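Local coordinates for protein beta-galactosidase (Marinomonas sp. ef1, PDB 6Y2K) that probably hydrolyses terminal beta-D-galactosides as a cold-active, hexameric GH42 glycoside hydrolase built on a TIM barrel, at residues K91-R96 with L150-A155; W264-L269 with M313-G318; S350-R355 with Q363-L368. All blocks are in the same frame, centred on the assembly; numbering follows the deposited sequence.

Interaction 1: residues K91-R96 with L150-A155; sequences KDEAGR and LSYAEA. With GOL (glycerol), chain E.
Two hydrogen bonds grip Ser151 OG: it accepts the backbone N-H of Lys91 (Lys91 N to Ser151 OG 3.2 Å) and is bonded to Asp156 OD2, which also takes the N-H of Ala153. The contact joins the loop between helices 79-84 and 111-128, beyond the third strand of the TIM barrel, to the end of the loop after the fourth, where helix 154-168 begins with Ala153 at its N-cap. Tyr152 N donates to Lys91 O at 2.9 Å, in the carbonyl plane and on a lone pair. The aliphatic part of Lys91 lies along the Tyr152-Ala153 peptide, CB beside Tyr152 O and CG 4.1 Å from Ala153 CB, and the extended chain leads away to a weak bond from Lys91 NZ to a water that also accepts Glu154 N. Asp92 to Gly95 form a type I beta turn. Asp92 OD1 receives Arg96 N from above its carboxylate plane, and Asp92 OD2 forms a salt bridge with Arg96 NH2. Ala94 and Arg96 pack against Arg96 and Ala94 of two neighbouring subunits. With CG anti to its carbonyl carbon, Tyr152 brings the CE2 corner of its ring to Glu93 CB at 4.0 Å. A glycerol, probably from the crystallisation liquor, bridges the two tips: its O2 lies in the ring plane, 2.8 Å from Tyr152 OH, and its O3 donates to Glu93 OE2 at 2.6 Å.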
# COMPACT_ATOMS: atom_id res chain seq x y z
N LYS A 91 38.82 8.34 27.94
CA LYS A 91 38.47 9.08 26.72
C LYS A 91 37.62 8.22 25.82
O LYS A 91 37.85 7.01 25.71
CB LYS A 91 39.72 9.53 25.97
CG LYS A 91 40.45 10.64 26.68
CD LYS A 91 41.65 11.11 25.90
CE LYS A 91 42.29 12.29 26.63
NZ LYS A 91 43.45 12.78 25.86
N ASP A 92 36.63 8.85 25.18
CA ASP A 92 35.78 8.15 24.23
C ASP A 92 36.53 7.89 22.92
O ASP A 92 37.68 8.29 22.75
CB ASP A 92 34.44 8.89 24.01
CG ASP A 92 34.59 10.28 23.45
OD1 ASP A 92 35.56 10.59 22.72
OD2 ASP A 92 33.69 11.10 23.75
N GLU A 93 35.86 7.20 22.01
CA GLU A 93 36.42 6.82 20.71
C GLU A 93 36.83 8.04 19.88
O GLU A 93 37.78 7.97 19.10
CB GLU A 93 35.41 5.97 19.95
CG GLU A 93 35.92 5.36 18.66
CD GLU A 93 35.01 4.26 18.14
OE1 GLU A 93 33.87 4.11 18.64
OE2 GLU A 93 35.45 3.55 17.22
N ALA A 94 36.11 9.15 20.07
CA ALA A 94 36.44 10.41 19.42
C ALA A 94 37.61 11.17 20.04
O ALA A 94 37.97 12.22 19.55
CB ALA A 94 35.20 11.30 19.37
N GLY A 95 38.19 10.65 21.12
CA GLY A 95 39.33 11.28 21.78
C GLY A 95 39.01 12.30 22.87
O GLY A 95 39.93 12.92 23.38
N ARG A 96 37.74 12.45 23.25
CA ARG A 96 37.34 13.43 24.28
C ARG A 96 37.24 12.81 25.67
O ARG A 96 36.80 11.67 25.82
CB ARG A 96 35.99 14.05 23.96
CG ARG A 96 35.96 14.84 22.66
CD ARG A 96 35.26 14.09 21.55
NE ARG A 96 33.94 14.65 21.26
CZ ARG A 96 32.76 14.01 21.36
NH1 ARG A 96 31.65 14.68 21.05
NH2 ARG A 96 32.67 12.74 21.74
N LEU A 150 35.73 0.01 26.75
CA LEU A 150 36.73 0.58 25.84
C LEU A 150 36.95 2.06 26.20
O LEU A 150 36.00 2.83 26.34
CB LEU A 150 36.30 0.46 24.38
CG LEU A 150 36.07 -0.95 23.82
CD1 LEU A 150 35.75 -0.87 22.33
CD2 LEU A 150 37.27 -1.86 24.05
N SER A 151 38.21 2.41 26.41
CA SER A 151 38.62 3.79 26.70
C SER A 151 39.93 4.04 25.97
O SER A 151 40.69 3.11 25.71
CB SER A 151 38.79 4.00 28.21
OG SER A 151 39.48 5.21 28.49
N TYR A 152 40.15 5.30 25.61
CA TYR A 152 41.21 5.66 24.66
C TYR A 152 42.11 6.76 25.22
O TYR A 152 42.50 7.69 24.50
CB TYR A 152 40.56 6.05 23.33
CG TYR A 152 39.71 4.94 22.75
CD1 TYR A 152 40.26 3.98 21.92
CD2 TYR A 152 38.34 4.85 23.04
CE1 TYR A 152 39.49 2.95 21.38
CE2 TYR A 152 37.57 3.83 22.51
CZ TYR A 152 38.15 2.88 21.67
OH TYR A 152 37.39 1.86 21.15
N ALA A 153 42.44 6.62 26.50
CA ALA A 153 43.32 7.54 27.22
C ALA A 153 44.71 6.93 27.33
O ALA A 153 44.92 5.75 27.00
CB ALA A 153 42.75 7.82 28.60
N GLU A 154 45.65 7.73 27.83
CA GLU A 154 47.05 7.30 27.99
C GLU A 154 47.17 6.04 28.85
O GLU A 154 47.92 5.14 28.51
CB GLU A 154 47.92 8.42 28.59
CG GLU A 154 49.42 8.14 28.56
CD GLU A 154 49.99 8.11 27.14
OE1 GLU A 154 49.55 8.93 26.30
OE2 GLU A 154 50.90 7.28 26.85
N ALA A 155 46.40 5.97 29.93
CA ALA A 155 46.43 4.79 30.82
C ALA A 155 46.04 3.50 30.10
O ALA A 155 46.61 2.45 30.37
CB ALA A 155 45.54 5.02 32.04
C1 GOL E . 37.03 -0.88 17.68
O1 GOL E . 35.83 -1.36 18.30
C2 GOL E . 37.63 0.34 18.36
O2 GOL E . 38.48 -0.12 19.42
C3 GOL E . 38.43 1.16 17.35
O3 GOL E . 37.59 2.12 16.70
O HOH W 1 45.08 10.65 27.86
O HOH W 2 34.79 2.15 20.92

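Interaction 2: residues W264-L269 with M313-G318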
# COMPACT_ATOMS: atom_id res chain seq x y z
N TRP A 264 21.74 -9.85 37.34
CA TRP A 264 21.55 -8.93 36.22
C TRP A 264 20.33 -8.05 36.37
O TRP A 264 19.49 -8.25 37.25
CB TRP A 264 21.60 -9.67 34.88
CG TRP A 264 20.33 -10.32 34.46
CD1 TRP A 264 19.78 -11.44 34.99
CD2 TRP A 264 19.47 -9.89 33.40
NE1 TRP A 264 18.60 -11.74 34.33
CE2 TRP A 264 18.40 -10.80 33.35
CE3 TRP A 264 19.51 -8.83 32.48
CZ2 TRP A 264 17.36 -10.68 32.42
CZ3 TRP A 264 18.48 -8.70 31.56
CH2 TRP A 264 17.42 -9.63 31.53
N ASP A 265 20.28 -7.04 35.49
CA ASP A 265 19.37 -5.93 35.61
C ASP A 265 18.43 -5.93 34.41
O ASP A 265 18.85 -5.62 33.29
CB ASP A 265 20.17 -4.63 35.72
CG ASP A 265 21.10 -4.60 36.94
OD1 ASP A 265 20.89 -5.39 37.87
OD2 ASP A 265 22.03 -3.77 36.99
N SER A 266 17.17 -6.29 34.66
CA SER A 266 16.18 -6.56 33.62
C SER A 266 15.14 -5.45 33.53
O SER A 266 14.35 -5.23 34.46
CB SER A 266 15.45 -7.88 33.88
OG SER A 266 14.51 -8.14 32.85
N TYR A 267 15.13 -4.77 32.38
CA TYR A 267 14.19 -3.72 32.11
C TYR A 267 13.55 -3.98 30.75
O TYR A 267 13.90 -3.33 29.76
CB TYR A 267 14.90 -2.37 32.16
CG TYR A 267 15.48 -2.05 33.51
CD1 TYR A 267 14.68 -1.54 34.53
CD2 TYR A 267 16.84 -2.25 33.78
CE1 TYR A 267 15.20 -1.24 35.78
CE2 TYR A 267 17.37 -1.95 35.03
CZ TYR A 267 16.55 -1.45 36.02
OH TYR A 267 17.07 -1.13 37.25
N PRO A 268 12.60 -4.94 30.69
CA PRO A 268 12.05 -5.42 29.42
C PRO A 268 11.44 -4.36 28.51
O PRO A 268 11.55 -4.48 27.29
CB PRO A 268 10.98 -6.42 29.87
CG PRO A 268 11.43 -6.86 31.21
CD PRO A 268 11.94 -5.61 31.83
N LEU A 269 10.82 -3.33 29.09
CA LEU A 269 10.18 -2.27 28.28
C LEU A 269 11.20 -1.30 27.71
O LEU A 269 11.02 -0.81 26.61
CB LEU A 269 9.13 -1.50 29.06
CG LEU A 269 8.13 -2.30 29.89
CD1 LEU A 269 7.01 -1.38 30.36
CD2 LEU A 269 7.57 -3.49 29.13
N MET A 313 19.31 -8.67 40.18
CA MET A 313 19.60 -7.60 41.14
C MET A 313 18.67 -6.41 40.97
O MET A 313 18.36 -5.74 41.95
CB MET A 313 21.04 -7.13 41.02
CG MET A 313 21.51 -6.22 42.14
SD MET A 313 21.57 -7.09 43.73
CE MET A 313 23.09 -7.98 43.53
N GLU A 314 18.25 -6.13 39.73
CA GLU A 314 17.37 -4.99 39.43
C GLU A 314 16.26 -5.42 38.46
O GLU A 314 16.53 -5.75 37.31
CB GLU A 314 18.16 -3.83 38.82
CG GLU A 314 19.32 -3.29 39.66
CD GLU A 314 20.09 -2.17 39.00
OE1 GLU A 314 19.61 -1.64 37.98
OE2 GLU A 314 21.19 -1.80 39.49
N GLN A 315 15.02 -5.44 38.95
CA GLN A 315 13.85 -5.78 38.13
C GLN A 315 12.97 -4.55 37.93
O GLN A 315 12.60 -3.88 38.91
CB GLN A 315 13.03 -6.88 38.80
CG GLN A 315 11.84 -7.38 37.98
CD GLN A 315 12.26 -8.00 36.66
OE1 GLN A 315 12.97 -9.01 36.64
NE2 GLN A 315 11.82 -7.41 35.55
N GLN A 316 12.62 -4.28 36.67
CA GLN A 316 11.71 -3.17 36.35
C GLN A 316 10.40 -3.32 37.13
O GLN A 316 9.80 -4.38 37.07
CB GLN A 316 11.40 -3.14 34.85
CG GLN A 316 10.56 -1.94 34.44
CD GLN A 316 10.53 -1.67 32.94
OE1 GLN A 316 11.15 -2.37 32.13
NE2 GLN A 316 9.79 -0.62 32.56
N PRO A 317 9.96 -2.26 37.85
CA PRO A 317 8.71 -2.27 38.61
C PRO A 317 7.60 -1.37 38.04
O PRO A 317 6.48 -1.37 38.56
CB PRO A 317 9.15 -1.69 39.95
CG PRO A 317 10.11 -0.61 39.54
CD PRO A 317 10.82 -1.14 38.30
N GLY A 318 7.93 -0.61 37.00
CA GLY A 318 7.06 0.44 36.48
C GLY A 318 7.81 1.14 35.36
O GLY A 318 8.85 0.64 34.92
O HOH W 3 12.31 -9.43 33.15
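Glu314 leaves its strand with CG anti to the carbonyl carbon (chi1 -57°) and runs extended beyond it. Its CB sits between Asp265 OD1 and Tyr267 OH. CG comes within 3.2 Å of Asp265 OD1, and CD lies over Asp265 OD2, so the two carboxylates are stacked with planes only 11° apart. At the tip, Glu314 OE1 accepts the hydroxyl of Tyr267 (OH to OE1 2.7 Å), which arrives from above the carboxylate plane, while Glu314 OE2 forms a salt bridge with Arg33. Asp265 OD2 is 3.3 Å from Glu314 OE2; this crowding of like charges, with Glu142 also near Asp265, would probably raise the proton affinity of one of the acids, and Arg33 would offset part of it. The backbones form parallel neighbours in the TIM barrel, strands six and seven: Ser266 N donates to Glu314 O at 2.8 Å, and Ser266 O receives Gln316 N, both nearly along the C=O axis. In clan GH-A barrels the nucleophile stands at the end of strand seven and the acid/base after strand four; the places of Glu314 and Glu142 are consistent with those roles. Beyond the strands, Gln316 reaches out with CG anti to the backbone N, its CB 3.7 Å from Tyr267 CD1. Its amide is gripped at both ends. OE1 accepts Leu269 N at 3.2 Å on an in-plane lone pair, in the first turn of helix 268-274, for which Tyr267 is the N-cap residue. Gln316 NE2, against Leu269 CG and CD1, gives a hydrogen to Gly318 O at 2.8 Å, from above that carbonyl's plane.

Interaction 3: residues S350-R355 with Q363-L368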
# COMPACT_ATOMS: atom_id res chain seq x y z
N SER A 350 15.22 -9.02 42.77
CA SER A 350 15.27 -7.76 43.50
C SER A 350 14.80 -6.61 42.60
O SER A 350 15.29 -6.46 41.48
CB SER A 350 16.69 -7.53 44.05
OG SER A 350 16.91 -6.19 44.45
N TYR A 351 13.86 -5.81 43.10
CA TYR A 351 13.33 -4.68 42.34
C TYR A 351 14.19 -3.44 42.53
O TYR A 351 15.09 -3.42 43.36
CB TYR A 351 11.88 -4.39 42.76
CG TYR A 351 10.97 -5.59 42.68
CD1 TYR A 351 10.44 -6.01 41.46
CD2 TYR A 351 10.62 -6.30 43.81
CE1 TYR A 351 9.61 -7.10 41.38
CE2 TYR A 351 9.78 -7.40 43.75
CZ TYR A 351 9.28 -7.80 42.53
OH TYR A 351 8.44 -8.89 42.45
N PHE A 352 13.90 -2.40 41.75
CA PHE A 352 14.65 -1.15 41.82
C PHE A 352 13.85 0.00 41.22
O PHE A 352 13.49 -0.03 40.04
CB PHE A 352 16.00 -1.29 41.12
CG PHE A 352 16.68 0.02 40.86
CD1 PHE A 352 16.22 0.88 39.88
CD2 PHE A 352 17.79 0.39 41.60
CE1 PHE A 352 16.85 2.09 39.64
CE2 PHE A 352 18.43 1.60 41.36
CZ PHE A 352 17.95 2.44 40.38
N ARG A 353 13.59 1.02 42.03
CA ARG A 353 14.04 1.03 43.42
C ARG A 353 12.86 0.89 44.38
O ARG A 353 11.72 0.69 43.96
CB ARG A 353 14.81 2.31 43.72
CG ARG A 353 14.43 3.49 42.85
CD ARG A 353 15.43 4.63 42.98
NE ARG A 353 15.43 5.20 44.32
CZ ARG A 353 16.25 6.17 44.72
NH1 ARG A 353 17.14 6.68 43.87
NH2 ARG A 353 16.19 6.63 45.96
N TRP A 354 13.14 1.00 45.67
CA TRP A 354 12.11 0.89 46.70
C TRP A 354 11.14 2.06 46.63
O TRP A 354 9.92 1.87 46.69
CB TRP A 354 12.74 0.81 48.09
CG TRP A 354 11.78 1.11 49.20
CD1 TRP A 354 11.76 2.23 49.99
CD2 TRP A 354 10.69 0.29 49.64
NE1 TRP A 354 10.74 2.15 50.90
CE2 TRP A 354 10.06 0.97 50.71
CE3 TRP A 354 10.19 -0.95 49.25
CZ2 TRP A 354 8.96 0.45 51.38
CZ3 TRP A 354 9.10 -1.47 49.92
CH2 TRP A 354 8.49 -0.77 50.97
N ARG A 355 11.68 3.26 46.50
CA ARG A 355 10.86 4.47 46.42
C ARG A 355 11.42 5.40 45.34
O ARG A 355 12.61 5.71 45.35
CB ARG A 355 10.86 5.16 47.78
CG ARG A 355 10.00 6.41 47.89
CD ARG A 355 10.06 6.95 49.31
NE ARG A 355 9.44 8.27 49.41
CZ ARG A 355 9.42 9.02 50.51
NH1 ARG A 355 9.96 8.60 51.64
NH2 ARG A 355 8.83 10.22 50.46
N GLN A 363 14.66 10.74 38.34
CA GLN A 363 13.44 11.13 39.05
C GLN A 363 12.13 10.58 38.42
O GLN A 363 11.13 10.43 39.13
CB GLN A 363 13.37 12.66 39.28
CG GLN A 363 13.19 13.51 38.03
CD GLN A 363 13.42 14.99 38.29
OE1 GLN A 363 12.49 15.80 38.21
NE2 GLN A 363 14.67 15.36 38.61
N MET A 364 12.15 10.25 37.13
CA MET A 364 11.00 9.60 36.47
C MET A 364 11.06 8.06 36.45
O MET A 364 10.18 7.42 35.85
CB MET A 364 10.84 10.12 35.03
CG MET A 364 10.66 11.62 34.92
SD MET A 364 9.23 12.25 35.83
CE MET A 364 7.88 11.62 34.85
N HIS A 365 12.04 7.45 37.11
CA HIS A 365 12.15 5.99 37.20
C HIS A 365 11.30 5.50 38.37
O HIS A 365 11.56 5.86 39.51
CB HIS A 365 13.61 5.56 37.40
CG HIS A 365 13.85 4.09 37.20
ND1 HIS A 365 13.18 3.12 37.91
CD2 HIS A 365 14.73 3.44 36.40
CE1 HIS A 365 13.62 1.93 37.54
NE2 HIS A 365 14.57 2.09 36.64
N ALA A 366 10.30 4.67 38.08
CA ALA A 366 9.38 4.17 39.09
C ALA A 366 10.04 3.27 40.14
O ALA A 366 11.16 2.78 39.96
CB ALA A 366 8.23 3.42 38.43
N GLY A 367 9.34 3.11 41.25
CA GLY A 367 9.73 2.16 42.29
C GLY A 367 8.52 1.43 42.81
O GLY A 367 7.43 1.56 42.25
N LEU A 368 8.70 0.65 43.88
CA LEU A 368 7.57 0.02 44.57
C LEU A 368 6.66 1.06 45.19
O LEU A 368 5.46 0.84 45.29
CB LEU A 368 8.01 -0.98 45.65
CG LEU A 368 8.92 -2.16 45.33
CD1 LEU A 368 8.67 -3.32 46.31
CD2 LEU A 368 8.79 -2.67 43.90
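The last barrel strand, 348-352, runs out into a loop, and residues 363-368 of that loop fold back on the end of the strand and the residues just after it. Leu368 N donates to Arg353 O at 3.0 Å, in the carbonyl plane. Gly367 CA also lies 3.0 Å from Arg353 O, so close that a beta carbon would collide with that oxygen. The peptide between Phe352 and Arg353 is cis, and a non-prolyl cis bond after strand eight recurs in TIM-barrel glycosidases of clan GH-A. Phe352 meets His365 in a T-shaped stack, its edge turned to the imidazole face, with centroids 5.1 Å apart and planes at 85°. His365 has CG anti to its backbone N, and ND1 donates to Ala366 O at 2.9 Å, within the ring plane and on a carbonyl lone pair, which fixes the ring's rotation. Its NE2 binds a glycerol, and its CE1 lies 3.2 Å from Phe352 O, which is buried without a hydrogen-bonding partner. An alanine in place of His365 would remove the imidazole and its bond to Ala366 O, and would probably leave the Phe352 edge and carbonyl less well packed. Further along the loop, Leu368 CD2 touches Tyr351 CB at 3.7 Å, and CD1 meets the six-membered ring of Trp354 at CE3, 4.1 Å away.

In the fold
The three contacts follow in series from the N terminus; none nests in or crosses another. Interaction 1 closes a loop of 53 residues that holds helix 111-128 and barrel strand 134-138, tying the loop after helix 79-84 to the start of helix 154-168 near a subunit interface. Interaction 2 closes 43 residues, just over half of them helical, from the end of strand 261-266 to strand 310-315, and interaction 3 only seven, doubling back after strand 348-352. The first stands apart, its nearest atoms about 18 Å from interaction 2. Interactions 2 and 3 touch: Ser350 OG bonds to Met313 O between neighbouring strands 310-315 and 348-352, and in the loops beyond Tyr267 CE1 lies 3.5 Å from His365 NE2.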